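WbbM protein (Klebsiella pneumoniae, PDB 6U4B) probably acts as a bifunctional glycosyltransferase that polymerises O-antigen, assembling as a trimer and binding magnesium. Local coordinates at residues Arg553-Tyr561 and Val573-Glu581; Gly316-Ile324 and Leu350-Val360. All blocks are in the same frame, centred on the assembly; numbering follows the deposited sequence.

Contact 2 and segment 553-561 of contact 1 fall in the family 8 glycosyltransferase sequence; the two contacts lie on the same side of the chain's centre, with their own centres about 18 Å apart. Contact 2 comes first along the chain and joins helix 313-325 to the end of helix 344-352 beside the parallel strands 302-309, 333-340 and 360-366. Contact 1 follows near the C-terminus, setting strand 558-560 against helix 576-583. Strand 409-411 runs between them: it pairs with strand 558-560 and also packs against helix 313-325. The two contacts meet directly where Phe579 CE1 lies 3.5 Å from Ala318 CB, joining helix 576-583 to helix 313-325 near the magnesium site.

Contact 1 of 2, residues Arg553-Tyr561 and Val573-Glu581; sequences RKKPKMIHY and VDFYDDFIE. With MG (magnesium ion), chain C.
The magnesium site is backed by a contact in which Ile559 and Tyr561, flanking the metal ligand His560, pack on Phe575 and helix 576-583. His560 NE2 holds the magnesium ion at 2.1 Å, and Asp406 and Asp408 bind the same ion, an arrangement consistent with the Asp-x-Asp motif of GT-A glycosyltransferases. Ile559 points toward 573-581, His560 turns to the metal, and Tyr561 reaches back with its hydroxyl end.

Phe575 is the third residue of a type II turn, Val573 to Tyr576, with a left-handed backbone (phi 61°) that lifts its ring toward the strand. Ile559 CG1 lies over one face of this ring, offset toward the rim. The shortest contact is made by Ile559 CD1, 3.5 Å from Phe575 CD1, and the same methyl continues to Asp578 CG at 3.6 Å. Pro556 CG comes obliquely to the ring, 3.8 Å from Phe575 CE1. The other branch of Ile559, CG2, packs on a face of Tyr561 as well as on Phe575 CB. Tyr561 crosses the start of the helix obliquely, near Phe579 CB, and its hydroxyl donates to Phe575 O at 2.7 Å, the oxygen lying at the edge of the phenol ring; the donor is tilted 26° from the carbonyl plane.

Arg553 reaches the turn from the end of helix 543-554. Its chain bends at chi3 (74°), bringing NH2 to Asp574 OD2 in a 3.0 Å salt bridge. Phe575 CE2 lies over one face of the guanidinium, whose plane is steeply inclined to the ring. Asp578 has its own partner in Lys412.

The tyrosine bond therefore pins the turn's carbonyl beside an apolar layer of Ile559, Pro556 and Phe575, whereas the Arg553 bridge joins the segments through one nitrogen, NH2, in a partly exposed place.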
loop_
_atom_site.group_PDB
_atom_site.type_symbol
_atom_site.label_atom_id
_atom_site.label_comp_id
_atom_site.label_asym_id
_atom_site.label_seq_id
_atom_site.Cartn_x
_atom_site.Cartn_y
_atom_site.Cartn_z
ATOM N N ARG A 553 11.498 -10.034 23.763
ATOM C CA ARG A 553 11.901 -9.536 22.452
ATOM C C ARG A 553 11.372 -10.412 21.324
ATOM O O ARG A 553 11.120 -9.915 20.220
ATOM C CB ARG A 553 13.425 -9.444 22.356
ATOM C CG ARG A 553 14.026 -8.203 22.981
ATOM C CD ARG A 553 15.533 -8.161 22.771
ATOM N NE ARG A 553 15.907 -7.821 21.401
ATOM C CZ ARG A 553 16.052 -6.576 20.955
ATOM N NH1 ARG A 553 15.845 -5.550 21.772
ATOM N NH2 ARG A 553 16.400 -6.355 19.694
ATOM N N LYS A 554 11.193 -11.710 21.580
ATOM C CA LYS A 554 10.807 -12.636 20.524
ATOM C C LYS A 554 9.341 -12.513 20.123
ATOM O O LYS A 554 8.994 -12.875 18.993
ATOM C CB LYS A 554 11.118 -14.073 20.951
ATOM C CG LYS A 554 12.607 -14.324 21.154
ATOM C CD LYS A 554 12.907 -15.774 21.501
ATOM C CE LYS A 554 12.776 -16.675 20.286
ATOM N NZ LYS A 554 13.815 -16.376 19.261
ATOM N N LYS A 555 8.475 -12.012 21.006
ATOM C CA LYS A 555 7.067 -11.789 20.670
ATOM C C LYS A 555 6.557 -10.565 21.419
ATOM O O LYS A 555 5.722 -10.668 22.325
ATOM C CB LYS A 555 6.229 -13.024 20.997
ATOM C CG LYS A 555 4.926 -13.093 20.222
ATOM C CD LYS A 555 5.191 -13.088 18.723
ATOM C CE LYS A 555 3.902 -12.937 17.932
ATOM N NZ LYS A 555 4.160 -12.833 16.468
ATOM N N PRO A 556 7.034 -9.376 21.050
ATOM C CA PRO A 556 6.618 -8.169 21.771
ATOM C C PRO A 556 5.157 -7.845 21.519
ATOM O O PRO A 556 4.605 -8.132 20.454
ATOM C CB PRO A 556 7.530 -7.073 21.201
ATOM C CG PRO A 556 8.614 -7.800 20.457
ATOM C CD PRO A 556 7.987 -9.066 19.974
ATOM N N LYS A 557 4.526 -7.246 22.528
ATOM C CA LYS A 557 3.202 -6.670 22.349
ATOM C C LYS A 557 3.241 -5.160 22.177
ATOM O O LYS A 557 2.308 -4.591 21.597
ATOM C CB LYS A 557 2.295 -7.049 23.525
ATOM C CG LYS A 557 2.011 -8.544 23.574
ATOM C CD LYS A 557 0.930 -8.905 24.573
ATOM C CE LYS A 557 0.558 -10.376 24.447
ATOM N NZ LYS A 557 -0.345 -10.831 25.539
ATOM N N MET A 558 4.304 -4.510 22.650
ATOM C CA MET A 558 4.567 -3.111 22.342
ATOM C C MET A 558 6.073 -2.931 22.257
ATOM O O MET A 558 6.805 -3.412 23.125
ATOM C CB MET A 558 3.963 -2.170 23.395
ATOM C CG MET A 558 4.268 -0.690 23.165
ATOM S SD MET A 558 5.843 -0.127 23.857
ATOM C CE MET A 558 5.336 0.413 25.492
ATOM N N ILE A 559 6.522 -2.238 21.218
ATOM C CA ILE A 559 7.935 -1.973 20.987
ATOM C C ILE A 559 8.199 -0.518 21.346
ATOM O O ILE A 559 7.536 0.386 20.827
ATOM C CB ILE A 559 8.327 -2.268 19.533
ATOM C CG1 ILE A 559 8.085 -3.744 19.216
ATOM C CG2 ILE A 559 9.772 -1.876 19.280
ATOM C CD1 ILE A 559 8.078 -4.066 17.736
ATOM N N HIS A 560 9.157 -0.288 22.237
ATOM C CA HIS A 560 9.467 1.046 22.733
ATOM C C HIS A 560 10.791 1.491 22.124
ATOM O O HIS A 560 11.850 0.945 22.454
ATOM C CB HIS A 560 9.529 1.055 24.259
ATOM C CG HIS A 560 9.459 2.424 24.857
ATOM N ND1 HIS A 560 9.385 2.642 26.216
ATOM C CD2 HIS A 560 9.446 3.649 24.279
ATOM C CE1 HIS A 560 9.330 3.941 26.449
ATOM N NE2 HIS A 560 9.366 4.574 25.291
ATOM N N TYR A 561 10.736 2.495 21.247
ATOM C CA TYR A 561 11.952 3.030 20.650
ATOM C C TYR A 561 12.567 4.097 21.542
ATOM O O TYR A 561 12.921 5.185 21.074
ATOM C CB TYR A 561 11.668 3.586 19.259
ATOM C CG TYR A 561 11.086 2.554 18.331
ATOM C CD1 TYR A 561 9.714 2.457 18.150
ATOM C CD2 TYR A 561 11.901 1.652 17.662
ATOM C CE1 TYR A 561 9.173 1.504 17.314
ATOM C CE2 TYR A 561 11.370 0.696 16.821
ATOM C CZ TYR A 561 10.005 0.629 16.652
ATOM O OH TYR A 561 9.466 -0.319 15.819
ATOM N N VAL A 573 18.442 -0.075 12.956
ATOM C CA VAL A 573 17.850 -0.151 14.287
ATOM C C VAL A 573 17.051 -1.446 14.384
ATOM O O VAL A 573 16.480 -1.915 13.396
ATOM C CB VAL A 573 16.982 1.107 14.559
ATOM C CG1 VAL A 573 15.767 0.789 15.404
ATOM C CG2 VAL A 573 17.808 2.204 15.220
ATOM N N ASP A 574 17.038 -2.045 15.574
ATOM C CA ASP A 574 16.214 -3.226 15.804
ATOM C C ASP A 574 14.734 -2.858 15.774
ATOM O O ASP A 574 14.336 -1.777 16.222
ATOM C CB ASP A 574 16.559 -3.876 17.143
ATOM C CG ASP A 574 17.828 -4.708 17.086
ATOM O OD1 ASP A 574 18.166 -5.205 15.991
ATOM O OD2 ASP A 574 18.485 -4.867 18.137
ATOM N N PHE A 575 13.915 -3.778 15.257
ATOM C CA PHE A 575 12.476 -3.563 15.084
ATOM C C PHE A 575 12.189 -2.390 14.150
ATOM O O PHE A 575 11.137 -1.753 14.239
ATOM C CB PHE A 575 11.767 -3.352 16.429
ATOM C CG PHE A 575 11.928 -4.496 17.389
ATOM C CD1 PHE A 575 11.196 -5.661 17.225
ATOM C CD2 PHE A 575 12.805 -4.406 18.456
ATOM C CE1 PHE A 575 11.337 -6.716 18.106
ATOM C CE2 PHE A 575 12.951 -5.457 19.342
ATOM C CZ PHE A 575 12.214 -6.615 19.166
ATOM N N TYR A 576 13.131 -2.095 13.251
ATOM C CA TYR A 576 12.952 -0.983 12.324
ATOM C C TYR A 576 11.827 -1.258 11.334
ATOM O O TYR A 576 11.081 -0.342 10.965
ATOM C CB TYR A 576 14.261 -0.705 11.588
ATOM C CG TYR A 576 14.122 0.211 10.398
ATOM C CD1 TYR A 576 13.737 1.534 10.559
ATOM C CD2 TYR A 576 14.390 -0.245 9.114
ATOM C CE1 TYR A 576 13.611 2.377 9.474
ATOM C CE2 TYR A 576 14.270 0.588 8.022
ATOM C CZ TYR A 576 13.883 1.898 8.206
ATOM O OH TYR A 576 13.761 2.731 7.119
ATOM N N ASP A 577 11.691 -2.511 10.892
ATOM C CA ASP A 577 10.610 -2.854 9.975
ATOM C C ASP A 577 9.244 -2.687 10.630
ATOM O O ASP A 577 8.268 -2.355 9.948
ATOM C CB ASP A 577 10.784 -4.283 9.466
ATOM C CG ASP A 577 12.066 -4.471 8.671
ATOM O OD1 ASP A 577 12.622 -3.469 8.174
ATOM O OD2 ASP A 577 12.519 -5.628 8.543
ATOM N N ASP A 578 9.157 -2.910 11.945
ATOM C CA ASP A 578 7.889 -2.747 12.652
ATOM C C ASP A 578 7.415 -1.303 12.629
ATOM O O ASP A 578 6.206 -1.045 12.647
ATOM C CB ASP A 578 8.031 -3.226 14.094
ATOM C CG ASP A 578 8.425 -4.681 14.185
ATOM O OD1 ASP A 578 7.527 -5.546 14.132
ATOM O OD2 ASP A 578 9.636 -4.959 14.283
ATOM N N PHE A 579 8.346 -0.350 12.606
ATOM C CA PHE A 579 7.971 1.054 12.518
ATOM C C PHE A 579 7.585 1.432 11.092
ATOM O O PHE A 579 6.543 2.058 10.870
ATOM C CB PHE A 579 9.121 1.929 13.016
ATOM C CG PHE A 579 8.915 3.392 12.770
ATOM C CD1 PHE A 579 8.158 4.154 13.641
ATOM C CD2 PHE A 579 9.483 4.009 11.666
ATOM C CE1 PHE A 579 7.965 5.504 13.414
ATOM C CE2 PHE A 579 9.294 5.356 11.434
ATOM C CZ PHE A 579 8.534 6.106 12.309
ATOM N N ILE A 580 8.422 1.059 10.119
ATOM C CA ILE A 580 8.148 1.372 8.717
ATOM C C ILE A 580 6.808 0.794 8.292
ATOM O O ILE A 580 6.030 1.445 7.584
ATOM C CB ILE A 580 9.293 0.852 7.828
ATOM C CG1 ILE A 580 10.556 1.678 8.061
ATOM C CG2 ILE A 580 8.895 0.868 6.359
ATOM C CD1 ILE A 580 10.383 3.157 7.765
ATOM N N GLU A 581 6.519 -0.436 8.726
ATOM C CA GLU A 581 5.253 -1.090 8.411
ATOM C C GLU A 581 4.058 -0.186 8.697
ATOM O O GLU A 581 3.076 -0.183 7.947
ATOM C CB GLU A 581 5.147 -2.388 9.214
ATOM C CG GLU A 581 3.859 -3.165 9.040
ATOM C CD GLU A 581 3.704 -4.247 10.097
ATOM O OE1 GLU A 581 2.638 -4.307 10.744
ATOM O OE2 GLU A 581 4.660 -5.025 10.295
HETATM MG MG MG C . 9.466 6.631 25.287
#

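Contact 2 of 2, residues Gly316-Ile324 and Leu350-Val360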
loop_
_atom_site.group_PDB
_atom_site.type_symbol
_atom_site.label_atom_id
_atom_site.label_comp_id
_atom_site.label_asym_id
_atom_site.label_seq_id
_atom_site.Cartn_x
_atom_site.Cartn_y
_atom_site.Cartn_z
ATOM N N GLY A 316 3.901 9.576 16.357
ATOM C CA GLY A 316 2.525 9.370 16.772
ATOM C C GLY A 316 1.655 8.779 15.682
ATOM O O GLY A 316 0.747 7.993 15.967
ATOM N N GLY A 317 1.913 9.146 14.425
ATOM C CA GLY A 317 1.169 8.551 13.327
ATOM C C GLY A 317 1.405 7.058 13.207
ATOM O O GLY A 317 0.463 6.281 13.033
ATOM N N ALA A 318 2.670 6.637 13.299
ATOM C CA ALA A 318 2.984 5.213 13.249
ATOM C C ALA A 318 2.335 4.466 14.406
ATOM O O ALA A 318 1.783 3.373 14.219
ATOM C CB ALA A 318 4.498 5.012 13.263
ATOM N N LEU A 319 2.381 5.047 15.608
ATOM C CA LEU A 319 1.753 4.422 16.767
ATOM C C LEU A 319 0.253 4.264 16.560
ATOM O O LEU A 319 -0.296 3.168 16.721
ATOM C CB LEU A 319 2.039 5.244 18.023
ATOM C CG LEU A 319 1.283 4.837 19.291
ATOM C CD1 LEU A 319 1.578 3.388 19.673
ATOM C CD2 LEU A 319 1.615 5.784 20.439
ATOM N N ILE A 320 -0.429 5.357 16.204
ATOM C CA ILE A 320 -1.877 5.308 16.018
ATOM C C ILE A 320 -2.239 4.323 14.917
ATOM O O ILE A 320 -3.211 3.564 15.034
ATOM C CB ILE A 320 -2.426 6.719 15.729
ATOM C CG1 ILE A 320 -2.384 7.576 17.000
ATOM C CG2 ILE A 320 -3.840 6.646 15.167
ATOM C CD1 ILE A 320 -2.680 9.040 16.766
ATOM N N ASN A 321 -1.459 4.305 13.837
ATOM C CA ASN A 321 -1.701 3.325 12.786
ATOM C C ASN A 321 -1.507 1.904 13.306
ATOM O O ASN A 321 -2.273 1.000 12.953
ATOM C CB ASN A 321 -0.790 3.595 11.591
ATOM C CG ASN A 321 -1.530 3.511 10.275
ATOM O OD1 ASN A 321 -2.758 3.570 10.240
ATOM N ND2 ASN A 321 -0.787 3.376 9.183
ATOM N N SER A 322 -0.503 1.690 14.163
ATOM C CA SER A 322 -0.308 0.362 14.736
ATOM C C SER A 322 -1.473 -0.021 15.641
ATOM O O SER A 322 -1.872 -1.191 15.684
ATOM C CB SER A 322 1.017 0.294 15.505
ATOM O OG SER A 322 0.898 0.816 16.823
ATOM N N ILE A 323 -2.032 0.949 16.367
ATOM C CA ILE A 323 -3.192 0.671 17.208
ATOM C C ILE A 323 -4.380 0.257 16.349
ATOM O O ILE A 323 -5.102 -0.693 16.675
ATOM C CB ILE A 323 -3.521 1.893 18.085
ATOM C CG1 ILE A 323 -2.374 2.180 19.056
ATOM C CG2 ILE A 323 -4.827 1.673 18.841
ATOM C CD1 ILE A 323 -2.561 3.439 19.870
ATOM N N ILE A 324 -4.593 0.958 15.232
ATOM C CA ILE A 324 -5.694 0.622 14.331
ATOM C C ILE A 324 -5.499 -0.763 13.730
ATOM O O ILE A 324 -6.452 -1.546 13.610
ATOM C CB ILE A 324 -5.830 1.692 13.233
ATOM C CG1 ILE A 324 -6.275 3.025 13.839
ATOM C CG2 ILE A 324 -6.794 1.228 12.151
ATOM C CD1 ILE A 324 -6.340 4.147 12.841
ATOM N N LEU A 350 -3.410 12.973 10.956
ATOM C CA LEU A 350 -3.601 11.990 12.020
ATOM C C LEU A 350 -5.054 11.539 12.108
ATOM O O LEU A 350 -5.329 10.343 12.263
ATOM C CB LEU A 350 -3.130 12.569 13.355
ATOM C CG LEU A 350 -1.609 12.670 13.478
ATOM C CD1 LEU A 350 -1.209 13.667 14.543
ATOM C CD2 LEU A 350 -1.024 11.299 13.777
ATOM N N VAL A 351 -5.996 12.480 12.020
ATOM C CA VAL A 351 -7.410 12.116 12.028
ATOM C C VAL A 351 -7.745 11.270 10.807
ATOM O O VAL A 351 -8.512 10.303 10.894
ATOM C CB VAL A 351 -8.289 13.378 12.104
ATOM C CG1 VAL A 351 -9.754 13.016 11.903
ATOM C CG2 VAL A 351 -8.093 14.080 13.440
ATOM N N ASN A 352 -7.164 11.610 9.651
ATOM C CA ASN A 352 -7.432 10.867 8.424
ATOM C C ASN A 352 -7.037 9.399 8.528
ATOM O O ASN A 352 -7.512 8.581 7.733
ATOM C CB ASN A 352 -6.708 11.517 7.245
ATOM C CG ASN A 352 -7.312 12.853 6.858
ATOM O OD1 ASN A 352 -8.438 13.170 7.244
ATOM N ND2 ASN A 352 -6.569 13.641 6.088
ATOM N N LEU A 353 -6.175 9.046 9.485
ATOM C CA LEU A 353 -5.869 7.642 9.730
ATOM C C LEU A 353 -7.068 6.880 10.281
ATOM O O LEU A 353 -7.135 5.658 10.123
ATOM C CB LEU A 353 -4.696 7.517 10.707
ATOM C CG LEU A 353 -3.346 8.122 10.320
ATOM C CD1 LEU A 353 -2.405 8.114 11.520
ATOM C CD2 LEU A 353 -2.732 7.365 9.148
ATOM N N THR A 354 -8.009 7.574 10.920
ATOM C CA THR A 354 -9.151 6.943 11.566
ATOM C C THR A 354 -10.434 7.055 10.757
ATOM O O THR A 354 -11.466 6.535 11.191
ATOM C CB THR A 354 -9.379 7.556 12.954
ATOM O OG1 THR A 354 -9.829 8.909 12.811
ATOM C CG2 THR A 354 -8.090 7.542 13.765
ATOM N N SER A 355 -10.392 7.708 9.593
ATOM C CA SER A 355 -11.622 8.034 8.875
ATOM C C SER A 355 -12.351 6.781 8.401
ATOM O O SER A 355 -13.586 6.732 8.424
ATOM C CB SER A 355 -11.307 8.951 7.695
ATOM O OG SER A 355 -10.793 10.192 8.145
ATOM N N ALA A 356 -11.612 5.761 7.973
ATOM C CA ALA A 356 -12.231 4.536 7.483
ATOM C C ALA A 356 -12.634 3.583 8.598
ATOM O O ALA A 356 -13.113 2.481 8.307
ATOM C CB ALA A 356 -11.286 3.821 6.515
ATOM N N HIS A 357 -12.467 3.980 9.860
ATOM C CA HIS A 357 -12.663 3.102 11.013
ATOM C C HIS A 357 -13.654 3.752 11.966
ATOM O O HIS A 357 -13.272 4.583 12.808
ATOM C CB HIS A 357 -11.329 2.816 11.699
ATOM C CG HIS A 357 -10.266 2.336 10.763
ATOM N ND1 HIS A 357 -10.148 1.015 10.391
ATOM C CD2 HIS A 357 -9.282 3.002 10.109
ATOM C CE1 HIS A 357 -9.131 0.885 9.557
ATOM N NE2 HIS A 357 -8.590 2.075 9.370
ATOM N N PRO A 358 -14.943 3.414 11.872
ATOM C CA PRO A 358 -15.930 4.039 12.764
ATOM C C PRO A 358 -15.775 3.640 14.221
ATOM O O PRO A 358 -16.357 4.302 15.088
ATOM C CB PRO A 358 -17.274 3.564 12.194
ATOM C CG PRO A 358 -16.950 2.310 11.462
ATOM C CD PRO A 358 -15.570 2.497 10.904
ATOM N N ASN A 359 -15.012 2.593 14.521
ATOM C CA ASN A 359 -14.776 2.171 15.895
ATOM C C ASN A 359 -13.535 2.811 16.502
ATOM O O ASN A 359 -13.142 2.439 17.611
ATOM C CB ASN A 359 -14.657 0.647 15.969
ATOM C CG ASN A 359 -13.463 0.119 15.199
ATOM O OD1 ASN A 359 -13.114 0.638 14.137
ATOM N ND2 ASN A 359 -12.823 -0.913 15.735
ATOM N N VAL A 360 -12.908 3.755 15.803
ATOM C CA VAL A 360 -11.706 4.432 16.276
ATOM C C VAL A 360 -11.943 5.934 16.200
ATOM O O VAL A 360 -12.143 6.480 15.108
ATOM C CB VAL A 360 -10.461 4.044 15.460
ATOM C CG1 VAL A 360 -9.232 4.766 15.998
ATOM C CG2 VAL A 360 -10.252 2.536 15.475
HETATM O O HOH W 1 -4.993 4.199 8.845
#
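Apolar contacts make up most of the interface between helix 313-325 and the residues that end helix 344-352. Leu350 CD2 sits 3.5 Å from Gly317 CA, a close approach to the bare backbone; the same methyl also meets Ile320 CD1. Gly317 CA and Leu350 CA are 6.0 Å apart. Leu353 enters crosswise one turn on, its CD1 against Ile320 CG2 and Gly317 O and its CD2 beside the amide of Asn321.

Ile324 divides its branches among four partners. With CG1 beside the backbone N (chi1 -67°), its CD1 methyl comes tightly to Leu353 O at 3.2 Å and also meets Thr354 CG2, and CG1 packs on Val360 CG1 at 4.1 Å. Its CG2 makes a CH-pi contact over the centre of the His357 ring, 3.5 Å from the centroid and 13° off the normal.

Both helices are the crossover connections of successive beta-alpha-beta units, 302-309 to 333-340 and 333-340 to 360-366, in the Rossmann-like sheet of a GT-A-type domain, as in family 8 glycosyltransferases, and Val360 begins the last of these parallel strands.

The polar link between the segments is a water that donates to Asn321 OD1 at 2.7 Å and to Leu353 O at 2.9 Å, while Asn321 ND2 is held by Asn582 O. Local to 350-360, Thr354 OG1 donates to a lone pair of Val351 O, which also accepts from Thr354 N.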